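Local atomic coordinates of alanine racemase (Actinobacillus succinogenes, PDB entry 3C3K), a protein that belongs to the periplasmic binding protein-like family, with two alpha/beta lobes of the kind that usually enclose a ligand. Residues 72-77 and 94-99; 66-71 and 87-92; 100-105 and 260-265; 12-17 and 44-49. One frame throughout, in Å; residues are numbered along the deposited sequence.

Contact 1. Residues 72-77 and 94-99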
loop_
_atom_site.group_PDB
_atom_site.type_symbol
_atom_site.label_atom_id
_atom_site.label_comp_id
_atom_site.label_asym_id
_atom_site.label_seq_id
_atom_site.Cartn_x
_atom_site.Cartn_y
_atom_site.Cartn_z
ATOM N N ASP B 72 12.538 4.155 9.848
ATOM C CA ASP B 72 11.983 4.437 11.199
ATOM C C ASP B 72 12.262 5.808 11.779
ATOM O O ASP B 72 13.129 6.569 11.270
ATOM C CB ASP B 72 12.507 3.400 12.180
ATOM C CG ASP B 72 11.780 2.062 12.074
ATOM O OD1 ASP B 72 10.776 2.003 11.383
ATOM O OD2 ASP B 72 12.171 1.113 12.809
ATOM N N ALA B 73 11.556 6.126 12.875
ATOM C CA ALA B 73 11.754 7.394 13.570
ATOM C C ALA B 73 13.236 7.599 13.887
ATOM O O ALA B 73 13.960 6.646 14.300
ATOM C CB ALA B 73 10.901 7.459 14.887
ATOM N N LEU B 74 13.678 8.839 13.669
ATOM C CA LEU B 74 15.070 9.280 13.861
ATOM C C LEU B 74 15.581 8.932 15.217
ATOM O O LEU B 74 16.720 8.557 15.349
ATOM C CB LEU B 74 15.137 10.820 13.707
ATOM C CG LEU B 74 16.492 11.501 13.705
ATOM C CD1 LEU B 74 17.199 11.087 12.454
ATOM C CD2 LEU B 74 16.252 12.989 13.745
ATOM N N SER B 75 14.720 8.987 16.246
ATOM C CA SER B 75 15.163 8.735 17.601
ATOM C C SER B 75 15.515 7.251 17.942
ATOM O O SER B 75 16.037 6.909 19.062
ATOM C CB SER B 75 14.046 9.156 18.525
ATOM O OG SER B 75 12.932 8.328 18.334
ATOM N N GLU B 76 15.238 6.379 16.979
ATOM C CA GLU B 76 15.584 4.972 17.099
ATOM C C GLU B 76 17.060 4.775 16.780
ATOM O O GLU B 76 17.616 3.780 17.179
ATOM C CB GLU B 76 14.743 4.140 16.123
ATOM C CG GLU B 76 14.692 2.638 16.494
ATOM C CD GLU B 76 13.792 1.814 15.598
ATOM O OE1 GLU B 76 13.984 1.856 14.335
ATOM O OE2 GLU B 76 12.951 1.082 16.178
ATOM N N LEU B 77 17.662 5.667 15.991
ATOM C CA LEU B 77 19.038 5.484 15.564
ATOM C C LEU B 77 19.990 5.259 16.743
ATOM O O LEU B 77 20.690 4.266 16.749
ATOM C CB LEU B 77 19.493 6.628 14.661
ATOM C CG LEU B 77 19.563 6.470 13.138
ATOM C CD1 LEU B 77 18.610 5.539 12.601
ATOM C CD2 LEU B 77 19.514 7.837 12.425
ATOM N N GLU B 94 13.987 10.789 7.176
ATOM C CA GLU B 94 14.233 11.620 8.356
ATOM C C GLU B 94 15.531 12.412 8.105
ATOM O O GLU B 94 16.473 11.909 7.508
ATOM C CB GLU B 94 14.353 10.776 9.622
ATOM C CG GLU B 94 13.070 10.098 10.084
ATOM C CD GLU B 94 12.241 10.988 10.976
ATOM O OE1 GLU B 94 11.939 12.123 10.548
ATOM O OE2 GLU B 94 11.909 10.555 12.104
ATOM N N TYR B 95 15.556 13.656 8.531
ATOM C CA TYR B 95 16.701 14.532 8.272
ATOM C C TYR B 95 17.244 15.154 9.542
ATOM O O TYR B 95 16.548 15.967 10.157
ATOM C CB TYR B 95 16.274 15.658 7.341
ATOM C CG TYR B 95 17.333 16.650 6.985
ATOM C CD1 TYR B 95 18.506 16.241 6.388
ATOM C CD2 TYR B 95 17.119 17.998 7.149
ATOM C CE1 TYR B 95 19.484 17.127 6.021
ATOM C CE2 TYR B 95 18.060 18.911 6.775
ATOM C CZ TYR B 95 19.250 18.448 6.190
ATOM O OH TYR B 95 20.208 19.306 5.796
ATOM N N ASP B 96 18.479 14.773 9.911
ATOM C CA ASP B 96 19.233 15.449 10.944
ATOM C C ASP B 96 20.669 15.556 10.469
ATOM O O ASP B 96 21.364 14.540 10.362
ATOM C CB ASP B 96 19.247 14.661 12.238
ATOM C CG ASP B 96 19.986 15.405 13.339
ATOM O OD1 ASP B 96 20.477 16.549 13.088
ATOM O OD2 ASP B 96 20.030 14.858 14.460
ATOM N N PRO B 97 21.103 16.770 10.093
ATOM C CA PRO B 97 22.490 16.860 9.567
ATOM C C PRO B 97 23.617 16.637 10.603
ATOM O O PRO B 97 24.800 16.487 10.231
ATOM C CB PRO B 97 22.561 18.258 8.905
ATOM C CG PRO B 97 21.199 18.946 9.166
ATOM C CD PRO B 97 20.330 18.022 9.987
ATOM N N LEU B 98 23.259 16.588 11.886
ATOM C CA LEU B 98 24.222 16.301 12.920
ATOM C C LEU B 98 24.272 14.786 13.142
ATOM O O LEU B 98 25.189 14.251 13.789
ATOM C CB LEU B 98 23.867 17.063 14.215
ATOM C CG LEU B 98 24.097 18.578 14.072
ATOM C CD1 LEU B 98 23.832 19.216 15.398
ATOM C CD2 LEU B 98 25.530 18.971 13.532
ATOM N N SER B 99 23.351 14.046 12.559
ATOM C CA SER B 99 23.452 12.584 12.737
ATOM C C SER B 99 24.634 12.029 11.926
ATOM O O SER B 99 24.967 12.585 10.884
ATOM C CB SER B 99 22.128 11.931 12.343
ATOM O OG SER B 99 22.321 10.587 11.996
#
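Leu-74 and Glu-94 carry this contact, one by a backbone N-H and a branched apolar end, the other by a folded acidic chain. Glu-94 starts with CG beside its backbone N and anti to its carbonyl carbon, then bends sharply (chi2 -87°), which swings the carboxylate back to the 72-77 turn. There Glu-94 OE2 accepts Leu-74 N at 2.9 Å, a fairly straight bond (159°) arriving from above the carboxylate plane. Gln-137 N donates to the same OE2, so two amides grip this one oxygen and should stabilise its charged form. Leu-74 sets CG anti to its own N (chi1 -173°) and sends its methyls across to the other loop: the leucine side chain crosses that of Asp-96 at about a right angle, CD2 3.7 Å from Asp-96 CB, while CD1 rests 4.0 Å from Glu-94 CB. Asp-96 presents its methylene to the leucine. Its OD1 turns back to accept Leu-98 N at 3.0 Å, forming an Asx turn within the type I beta turn from Asp-96 to Ser-99. The two segments are loops following neighbouring parallel strands 68-70 and 89-92, the carboxyl edge of the sheet, as in periplasmic binding protein-like folds.

Contact 2. Residues 66-71 and 87-92; sequences DGVITM and FPWVQC
Four backbone hydrogen bonds join 66-71 to 87-92, with strands 68-70 and 89-92 in parallel register, and burial separates a packed interior from a more open beginning. At the start, Pro-88 O accepts Val-68 N at 3.0 Å with the donor above the carbonyl plane, and the proline ring lies against backbone, its CD 3.3 Å from Asp-66 O. Both Asp-66 and Pro-88 are partly exposed, although Leu-250 and Ile-254 of helix 239-254 touch the ring. The other three donors lie near the C=O axes, ending with Cys-92 N to Thr-70 O at 2.8 Å, practically straight (177°). The side chains are buried here. On the face of Ile-69 and Val-90, Ile-69 CG2 meets Cys-92 SG at 3.4 Å, the closest apolar approach. On the other face, Val-68 and Trp-89 run side by side, and Thr-70 CG2 sits near the edge of the indole, 3.8 Å from Trp-89 NE1. The same methyl touches Gln-91 OE1 at 3.5 Å because the glutamine chain bends at chi2. That bend also brings NE2 to Cys-92 O and to Asp-72 O, so the buried amide N has two carbonyl acceptors, which should fix its rotation and tie strand 89-92 to the loop after strand 68-70.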
loop_
_atom_site.group_PDB
_atom_site.type_symbol
_atom_site.label_atom_id
_atom_site.label_comp_id
_atom_site.label_asym_id
_atom_site.label_seq_id
_atom_site.Cartn_x
_atom_site.Cartn_y
_atom_site.Cartn_z
ATOM N N ASP B 66 23.792 -7.694 4.123
ATOM C CA ASP B 66 24.979 -6.885 4.031
ATOM C C ASP B 66 24.830 -5.416 4.478
ATOM O O ASP B 66 25.824 -4.675 4.499
ATOM C CB ASP B 66 25.457 -6.905 2.578
ATOM C CG ASP B 66 26.118 -8.230 2.174
ATOM O OD1 ASP B 66 26.030 -9.231 2.931
ATOM O OD2 ASP B 66 26.732 -8.260 1.071
ATOM N N GLY B 67 23.639 -4.994 4.886
ATOM C CA GLY B 67 23.438 -3.570 5.212
ATOM C C GLY B 67 21.963 -3.300 5.464
ATOM O O GLY B 67 21.117 -4.126 5.123
ATOM N N VAL B 68 21.659 -2.187 6.129
ATOM C CA VAL B 68 20.286 -1.834 6.483
ATOM C C VAL B 68 19.895 -0.395 6.013
ATOM O O VAL B 68 20.662 0.541 6.152
ATOM C CB VAL B 68 20.030 -2.133 8.014
ATOM C CG1 VAL B 68 21.115 -1.610 8.829
ATOM C CG2 VAL B 68 18.667 -1.573 8.531
ATOM N N ILE B 69 18.720 -0.273 5.365
ATOM C CA ILE B 69 18.071 1.035 5.114
ATOM C C ILE B 69 16.885 1.094 6.006
ATOM O O ILE B 69 16.133 0.136 6.075
ATOM C CB ILE B 69 17.646 1.169 3.652
ATOM C CG1 ILE B 69 18.895 1.075 2.793
ATOM C CG2 ILE B 69 16.914 2.546 3.398
ATOM C CD1 ILE B 69 18.581 0.911 1.271
ATOM N N THR B 70 16.809 2.130 6.818
ATOM C CA THR B 70 15.718 2.312 7.767
ATOM C C THR B 70 14.851 3.548 7.405
ATOM O O THR B 70 15.367 4.571 6.981
ATOM C CB THR B 70 16.218 2.385 9.251
ATOM O OG1 THR B 70 15.050 2.364 10.108
ATOM C CG2 THR B 70 17.116 3.631 9.532
ATOM N N MET B 71 13.527 3.397 7.530
ATOM C CA MET B 71 12.621 4.463 7.362
ATOM C C MET B 71 11.981 4.738 8.775
ATOM O O MET B 71 11.073 5.548 8.888
ATOM C CB MET B 71 11.530 4.115 6.329
ATOM C CG MET B 71 12.011 3.484 4.928
ATOM S SD MET B 71 10.509 3.081 3.887
ATOM C CE MET B 71 10.119 4.706 3.555
ATOM N N PHE B 87 28.436 -1.429 10.234
ATOM C CA PHE B 87 27.712 -2.031 9.108
ATOM C C PHE B 87 27.110 -0.950 8.213
ATOM O O PHE B 87 26.728 0.117 8.705
ATOM C CB PHE B 87 26.649 -3.044 9.573
ATOM C CG PHE B 87 27.211 -4.365 10.093
ATOM C CD1 PHE B 87 27.623 -5.360 9.199
ATOM C CD2 PHE B 87 27.285 -4.629 11.477
ATOM C CE1 PHE B 87 28.111 -6.608 9.654
ATOM C CE2 PHE B 87 27.739 -5.862 11.958
ATOM C CZ PHE B 87 28.170 -6.862 11.045
ATOM N N PRO B 88 27.058 -1.186 6.876
ATOM C CA PRO B 88 26.388 -0.192 6.018
ATOM C C PRO B 88 24.967 0.159 6.518
ATOM O O PRO B 88 24.196 -0.744 6.834
ATOM C CB PRO B 88 26.292 -0.883 4.683
ATOM C CG PRO B 88 27.505 -1.818 4.679
ATOM C CD PRO B 88 27.518 -2.360 6.103
ATOM N N TRP B 89 24.662 1.463 6.627
ATOM C CA TRP B 89 23.428 1.944 7.276
ATOM C C TRP B 89 23.052 3.263 6.621
ATOM O O TRP B 89 23.905 4.150 6.437
ATOM C CB TRP B 89 23.730 2.141 8.775
ATOM C CG TRP B 89 22.618 2.397 9.720
ATOM C CD1 TRP B 89 21.291 2.305 9.492
ATOM C CD2 TRP B 89 22.767 2.679 11.129
ATOM N NE1 TRP B 89 20.589 2.541 10.651
ATOM C CE2 TRP B 89 21.479 2.789 11.670
ATOM C CE3 TRP B 89 23.879 2.874 11.964
ATOM C CZ2 TRP B 89 21.248 3.077 13.043
ATOM C CZ3 TRP B 89 23.656 3.175 13.362
ATOM C CH2 TRP B 89 22.351 3.246 13.878
ATOM N N VAL B 90 21.772 3.408 6.269
ATOM C CA VAL B 90 21.268 4.625 5.641
ATOM C C VAL B 90 19.898 4.875 6.186
ATOM O O VAL B 90 19.137 3.945 6.326
ATOM C CB VAL B 90 21.133 4.517 4.113
ATOM C CG1 VAL B 90 20.489 5.745 3.547
ATOM C CG2 VAL B 90 22.498 4.339 3.418
ATOM N N GLN B 91 19.582 6.137 6.457
ATOM C CA GLN B 91 18.276 6.511 6.935
ATOM C C GLN B 91 17.514 7.220 5.836
ATOM O O GLN B 91 18.061 8.091 5.147
ATOM C CB GLN B 91 18.375 7.370 8.200
ATOM C CG GLN B 91 17.066 8.236 8.441
ATOM C CD GLN B 91 16.166 7.512 9.438
ATOM O OE1 GLN B 91 16.659 7.008 10.441
ATOM N NE2 GLN B 91 14.864 7.449 9.165
ATOM N N CYS B 92 16.275 6.821 5.620
ATOM C CA CYS B 92 15.377 7.488 4.653
ATOM C C CYS B 92 14.325 8.323 5.335
ATOM O O CYS B 92 13.732 7.901 6.327
ATOM C CB CYS B 92 14.581 6.465 3.847
ATOM S SG CYS B 92 15.470 5.537 2.639
#

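Contact 3. Residues 100-105 and 260-265; sequences TVSSVS and AKTVHH
The imidazole of His-264 is turned edge-on to the hydroxyl of Ser-103, and this pair sets one face of the contact. Ser-103 OG occupies the crowded position between its backbone N and carbonyl carbon (chi1 62°), from which it reaches His-264 ND1 at 2.7 Å, near the ring plane; either atom could supply the proton. The histidine CG stands beside its own backbone N, and the ring reaches back toward residues 101-102, CE1 coming within 3.1 Å of Val-101 O. NE2, on the far side of the ring, bonds to Ser-99 O, so both ring nitrogens are engaged, which should restrict the ring's rotation. Ser-102, a residue earlier, uses its side chain differently: OG, anti to its carbonyl carbon, accepts Val-263 N at 3.2 Å, a side-chain acceptor where the backbone pairing begins. From there strands 102-105 and 264-266 are parallel neighbours, with 264-266 outermost within this chain in a six-stranded parallel alpha/beta sheet of the Rossmann-like kind found in periplasmic binding proteins. Ser-103 N donates to Val-263 O at 3.1 Å in the carbonyl plane, and Ser-103 O takes His-265 N at 2.9 Å from above its plane. His-265 points to the opposite face from His-264, where Lys-245 and Leu-249 of helix 239-254 meet it. On the Ser-103 side, a water donates to His-265 O and also bonds to the hydroxyls of Ser-103 and Ser-105, 3.0 Å from Ser-103 OG and 2.6 Å from Ser-105 OG.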
loop_
_atom_site.group_PDB
_atom_site.type_symbol
_atom_site.label_atom_id
_atom_site.label_comp_id
_atom_site.label_asym_id
_atom_site.label_seq_id
_atom_site.Cartn_x
_atom_site.Cartn_y
_atom_site.Cartn_z
ATOM N N THR B 100 25.313 10.991 12.410
ATOM C CA THR B 100 26.375 10.374 11.631
ATOM C C THR B 100 25.913 9.314 10.604
ATOM O O THR B 100 26.710 8.807 9.850
ATOM C CB THR B 100 27.432 9.749 12.514
ATOM O OG1 THR B 100 26.815 8.815 13.423
ATOM C CG2 THR B 100 28.149 10.859 13.292
ATOM N N VAL B 101 24.630 8.998 10.582
ATOM C CA VAL B 101 24.096 8.019 9.655
ATOM C C VAL B 101 23.644 8.745 8.416
ATOM O O VAL B 101 22.874 9.692 8.512
ATOM C CB VAL B 101 22.930 7.300 10.292
ATOM C CG1 VAL B 101 22.278 6.272 9.287
ATOM C CG2 VAL B 101 23.414 6.629 11.618
ATOM N N SER B 102 24.159 8.330 7.257
ATOM C CA SER B 102 23.818 9.025 6.055
ATOM C C SER B 102 22.344 8.855 5.760
ATOM O O SER B 102 21.761 7.826 6.086
ATOM C CB SER B 102 24.647 8.528 4.861
ATOM O OG SER B 102 26.025 8.743 5.114
ATOM N N SER B 103 21.757 9.866 5.093
ATOM C CA SER B 103 20.312 9.946 4.926
ATOM C C SER B 103 19.997 10.500 3.560
ATOM O O SER B 103 20.819 11.157 2.921
ATOM C CB SER B 103 19.674 10.855 5.982
ATOM O OG SER B 103 20.221 12.142 5.791
ATOM N N VAL B 104 18.756 10.298 3.161
ATOM C CA VAL B 104 18.194 10.884 1.964
ATOM C C VAL B 104 16.698 11.153 2.268
ATOM O O VAL B 104 16.002 10.298 2.793
ATOM C CB VAL B 104 18.430 9.991 0.699
ATOM C CG1 VAL B 104 17.948 8.581 0.899
ATOM C CG2 VAL B 104 17.684 10.573 -0.534
ATOM N N SER B 105 16.267 12.382 2.029
ATOM C CA SER B 105 14.910 12.861 2.355
ATOM C C SER B 105 14.661 14.188 1.659
ATOM O O SER B 105 15.510 14.676 0.911
ATOM C CB SER B 105 14.704 13.059 3.855
ATOM O OG SER B 105 15.638 13.945 4.356
ATOM N N ALA B 260 33.518 5.659 2.731
ATOM C CA ALA B 260 32.342 6.512 2.660
ATOM C C ALA B 260 32.327 7.493 3.820
ATOM O O ALA B 260 32.660 7.104 4.926
ATOM C CB ALA B 260 31.115 5.626 2.741
ATOM N N LYS B 261 31.842 8.721 3.593
ATOM C CA LYS B 261 31.688 9.713 4.673
ATOM C C LYS B 261 30.218 9.956 4.829
ATOM O O LYS B 261 29.443 9.567 3.954
ATOM C CB LYS B 261 32.336 11.069 4.324
ATOM C CG LYS B 261 33.756 11.013 3.762
ATOM C CD LYS B 261 34.705 10.271 4.685
ATOM C CE LYS B 261 36.072 10.043 4.017
ATOM N NZ LYS B 261 37.061 9.347 4.900
ATOM N N THR B 262 29.838 10.605 5.920
ATOM C CA THR B 262 28.462 10.967 6.166
ATOM C C THR B 262 28.000 11.991 5.175
ATOM O O THR B 262 28.678 13.012 4.973
ATOM C CB THR B 262 28.344 11.664 7.499
ATOM O OG1 THR B 262 28.859 10.790 8.460
ATOM C CG2 THR B 262 26.910 11.991 7.806
ATOM N N VAL B 263 26.820 11.749 4.594
ATOM C CA VAL B 263 26.189 12.711 3.705
ATOM C C VAL B 263 24.708 12.739 3.970
ATOM O O VAL B 263 24.116 11.686 4.227
ATOM C CB VAL B 263 26.392 12.321 2.204
ATOM C CG1 VAL B 263 27.814 12.603 1.770
ATOM C CG2 VAL B 263 26.077 10.836 1.952
ATOM N N HIS B 264 24.087 13.917 3.855
ATOM C CA HIS B 264 22.670 14.015 4.123
ATOM C C HIS B 264 22.088 14.620 2.897
ATOM O O HIS B 264 22.153 15.845 2.726
ATOM C CB HIS B 264 22.408 14.870 5.372
ATOM C CG HIS B 264 22.915 14.253 6.648
ATOM N ND1 HIS B 264 22.319 13.141 7.221
ATOM C CD2 HIS B 264 23.946 14.592 7.470
ATOM C CE1 HIS B 264 22.987 12.795 8.315
ATOM N NE2 HIS B 264 23.965 13.671 8.496
ATOM N N HIS B 265 21.646 13.782 1.949
ATOM C CA HIS B 265 21.073 14.316 0.709
ATOM C C HIS B 265 19.641 14.835 0.902
ATOM O O HIS B 265 18.807 14.177 1.547
ATOM C CB HIS B 265 21.023 13.256 -0.385
ATOM C CG HIS B 265 22.353 12.864 -0.914
ATOM N ND1 HIS B 265 22.795 13.265 -2.156
ATOM C CD2 HIS B 265 23.354 12.117 -0.380
ATOM C CE1 HIS B 265 24.010 12.780 -2.374
ATOM N NE2 HIS B 265 24.374 12.070 -1.319
HETATM O O HOH W 1 18.194 13.815 4.321
#

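Contact 4. Residues 12-17 and 44-49; sequences LVMVSN and CNTESD
Leu-12 enters the contact through one methyl, CD1, which rests 4.2 Å from Cys-44 CB. Val-13 contributes its carbonyl: Cys-44 N donates to Val-13 O at 2.8 Å, nearly along the C=O axis. Met-14 pairs with Cys-44 in parallel register, while its side chain, with CG anti to the carbonyl carbon, crosses Thr-46 obliquely and brings CG within 3.7 Å of Thr-46 CG2. Val-15 holds the centre. Its N donates to Cys-44 O at 2.8 Å in a nearly straight bond (169°), and its O takes Glu-47 N at 3.2 Å, straight (171°) and in the carbonyl plane; Thr-46 N adds a weak, bent bond to the same oxygen. Asn-45 is the centre of an inverse gamma turn. Ser-16 O lies 3.1 Å from Glu-47 CA, just after that turn, in a CA-H...O contact. Asn-17 closes the segment with its CA 3.5 Å from Asn-45 OD1, an oxygen that accepts Ile-18 N, while Asn-45 ND2 bonds to Glu-31 of the second subunit. One asparagine amide thus links the loop after strand 9-15 to the second subunit. Glu-47 OE1 forms a salt bridge with Arg-52, which probably offsets its charge. With both amides directed at Val-15 O, one carbonyl holds the chain where it bends, and Glu-47 itself has positive phi (50°).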
loop_
_atom_site.group_PDB
_atom_site.type_symbol
_atom_site.label_atom_id
_atom_site.label_comp_id
_atom_site.label_asym_id
_atom_site.label_seq_id
_atom_site.Cartn_x
_atom_site.Cartn_y
_atom_site.Cartn_z
ATOM N N LEU B 12 18.568 -5.497 4.136
ATOM C CA LEU B 12 17.416 -5.301 5.019
ATOM C C LEU B 12 16.814 -3.886 4.889
ATOM O O LEU B 12 17.510 -2.870 5.101
ATOM C CB LEU B 12 17.808 -5.573 6.490
ATOM C CG LEU B 12 16.751 -5.310 7.578
ATOM C CD1 LEU B 12 15.500 -6.210 7.391
ATOM C CD2 LEU B 12 17.320 -5.593 8.902
ATOM N N VAL B 13 15.517 -3.805 4.560
ATOM C CA VAL B 13 14.797 -2.537 4.713
ATOM C C VAL B 13 13.864 -2.579 5.915
ATOM O O VAL B 13 13.021 -3.458 6.006
ATOM C CB VAL B 13 14.020 -2.194 3.437
ATOM C CG1 VAL B 13 13.460 -0.774 3.487
ATOM C CG2 VAL B 13 14.930 -2.384 2.190
ATOM N N MET B 14 14.015 -1.620 6.828
ATOM C CA MET B 14 13.144 -1.465 7.987
ATOM C C MET B 14 12.135 -0.399 7.628
ATOM O O MET B 14 12.458 0.791 7.608
ATOM C CB MET B 14 13.979 -1.057 9.215
ATOM C CG MET B 14 14.712 -2.250 9.930
ATOM S SD MET B 14 15.928 -1.863 11.291
ATOM C CE MET B 14 16.328 -0.329 10.853
ATOM N N VAL B 15 10.907 -0.827 7.358
ATOM C CA VAL B 15 9.844 0.009 6.817
ATOM C C VAL B 15 9.000 0.607 7.947
ATOM O O VAL B 15 8.660 -0.092 8.925
ATOM C CB VAL B 15 8.963 -0.883 5.936
ATOM C CG1 VAL B 15 7.758 -0.156 5.403
ATOM C CG2 VAL B 15 9.816 -1.347 4.753
ATOM N N SER B 16 8.677 1.894 7.835
ATOM C CA SER B 16 7.865 2.509 8.876
ATOM C C SER B 16 6.399 2.050 8.854
ATOM O O SER B 16 5.790 1.889 9.884
ATOM C CB SER B 16 7.972 4.034 8.778
ATOM O OG SER B 16 7.635 4.398 7.472
ATOM N N ASN B 17 5.821 1.821 7.693
ATOM C CA ASN B 17 4.457 1.226 7.648
ATOM C C ASN B 17 4.195 0.677 6.265
ATOM O O ASN B 17 4.082 1.390 5.278
ATOM C CB ASN B 17 3.374 2.288 8.033
ATOM C CG ASN B 17 1.961 1.726 8.066
ATOM O OD1 ASN B 17 1.677 0.675 7.504
ATOM N ND2 ASN B 17 1.047 2.464 8.718
ATOM N N CYS B 44 11.224 -5.526 6.749
ATOM C CA CYS B 44 10.637 -5.762 8.069
ATOM C C CYS B 44 9.736 -4.586 8.332
ATOM O O CYS B 44 10.151 -3.423 8.137
ATOM C CB CYS B 44 11.686 -5.816 9.144
ATOM S SG CYS B 44 10.895 -6.188 10.766
ATOM N N ASN B 45 8.500 -4.877 8.708
ATOM C CA ASN B 45 7.531 -3.836 8.974
ATOM C C ASN B 45 7.688 -3.480 10.420
ATOM O O ASN B 45 6.938 -3.954 11.290
ATOM C CB ASN B 45 6.085 -4.307 8.695
ATOM C CG ASN B 45 5.112 -3.181 8.817
ATOM O OD1 ASN B 45 5.366 -2.084 8.278
ATOM N ND2 ASN B 45 4.015 -3.402 9.576
ATOM N N THR B 46 8.677 -2.631 10.679
ATOM C CA THR B 46 9.149 -2.387 12.072
ATOM C C THR B 46 8.238 -1.388 12.755
ATOM O O THR B 46 7.975 -1.459 13.964
ATOM C CB THR B 46 10.660 -1.906 12.098
ATOM O OG1 THR B 46 10.871 -0.932 11.074
ATOM C CG2 THR B 46 11.592 -3.034 11.803
ATOM N N GLU B 47 7.758 -0.417 11.984
ATOM C CA GLU B 47 6.892 0.655 12.550
ATOM C C GLU B 47 7.445 1.326 13.790
ATOM O O GLU B 47 6.687 1.576 14.785
ATOM C CB GLU B 47 5.523 0.094 12.902
ATOM C CG GLU B 47 4.885 -0.641 11.754
ATOM C CD GLU B 47 3.435 -1.020 12.037
ATOM O OE1 GLU B 47 3.133 -2.147 12.470
ATOM O OE2 GLU B 47 2.578 -0.172 11.805
ATOM N N SER B 48 8.759 1.559 13.778
ATOM C CA SER B 48 9.451 2.157 14.889
ATOM C C SER B 48 9.152 1.526 16.232
ATOM O O SER B 48 9.053 2.202 17.269
ATOM C CB SER B 48 9.189 3.659 14.912
ATOM O OG SER B 48 9.504 4.190 13.624
ATOM N N ASP B 49 8.981 0.218 16.192
ATOM C CA ASP B 49 8.801 -0.638 17.348
ATOM C C ASP B 49 10.144 -1.264 17.604
ATOM O O ASP B 49 10.677 -2.013 16.753
ATOM C CB ASP B 49 7.788 -1.727 16.987
ATOM C CG ASP B 49 7.544 -2.692 18.103
ATOM O OD1 ASP B 49 8.479 -2.943 18.902
ATOM O OD2 ASP B 49 6.408 -3.209 18.181
#

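From the N terminus, contact 4 closes first, completing the beta-alpha-beta unit of strands 9-15 and 39-45 around helix 21-35. Contact 2 closes the next such unit, strand 68-70, helix 77-84 and strand 89-92. Contact 1 crosses it, since 72-77 lies within the loop of contact 2 and 94-99 lies beyond it; the two meet through Asp-72 and Gln-91. Contact 3 opens after the others have closed and spans 154 residues, returning the chain past the four-stranded sheet of the other lobe to the outer strand 264-266. Contacts 4, 2 and 3 lie in successive order across one six-stranded sheet, and contact 1 joins loops at its carboxyl edge.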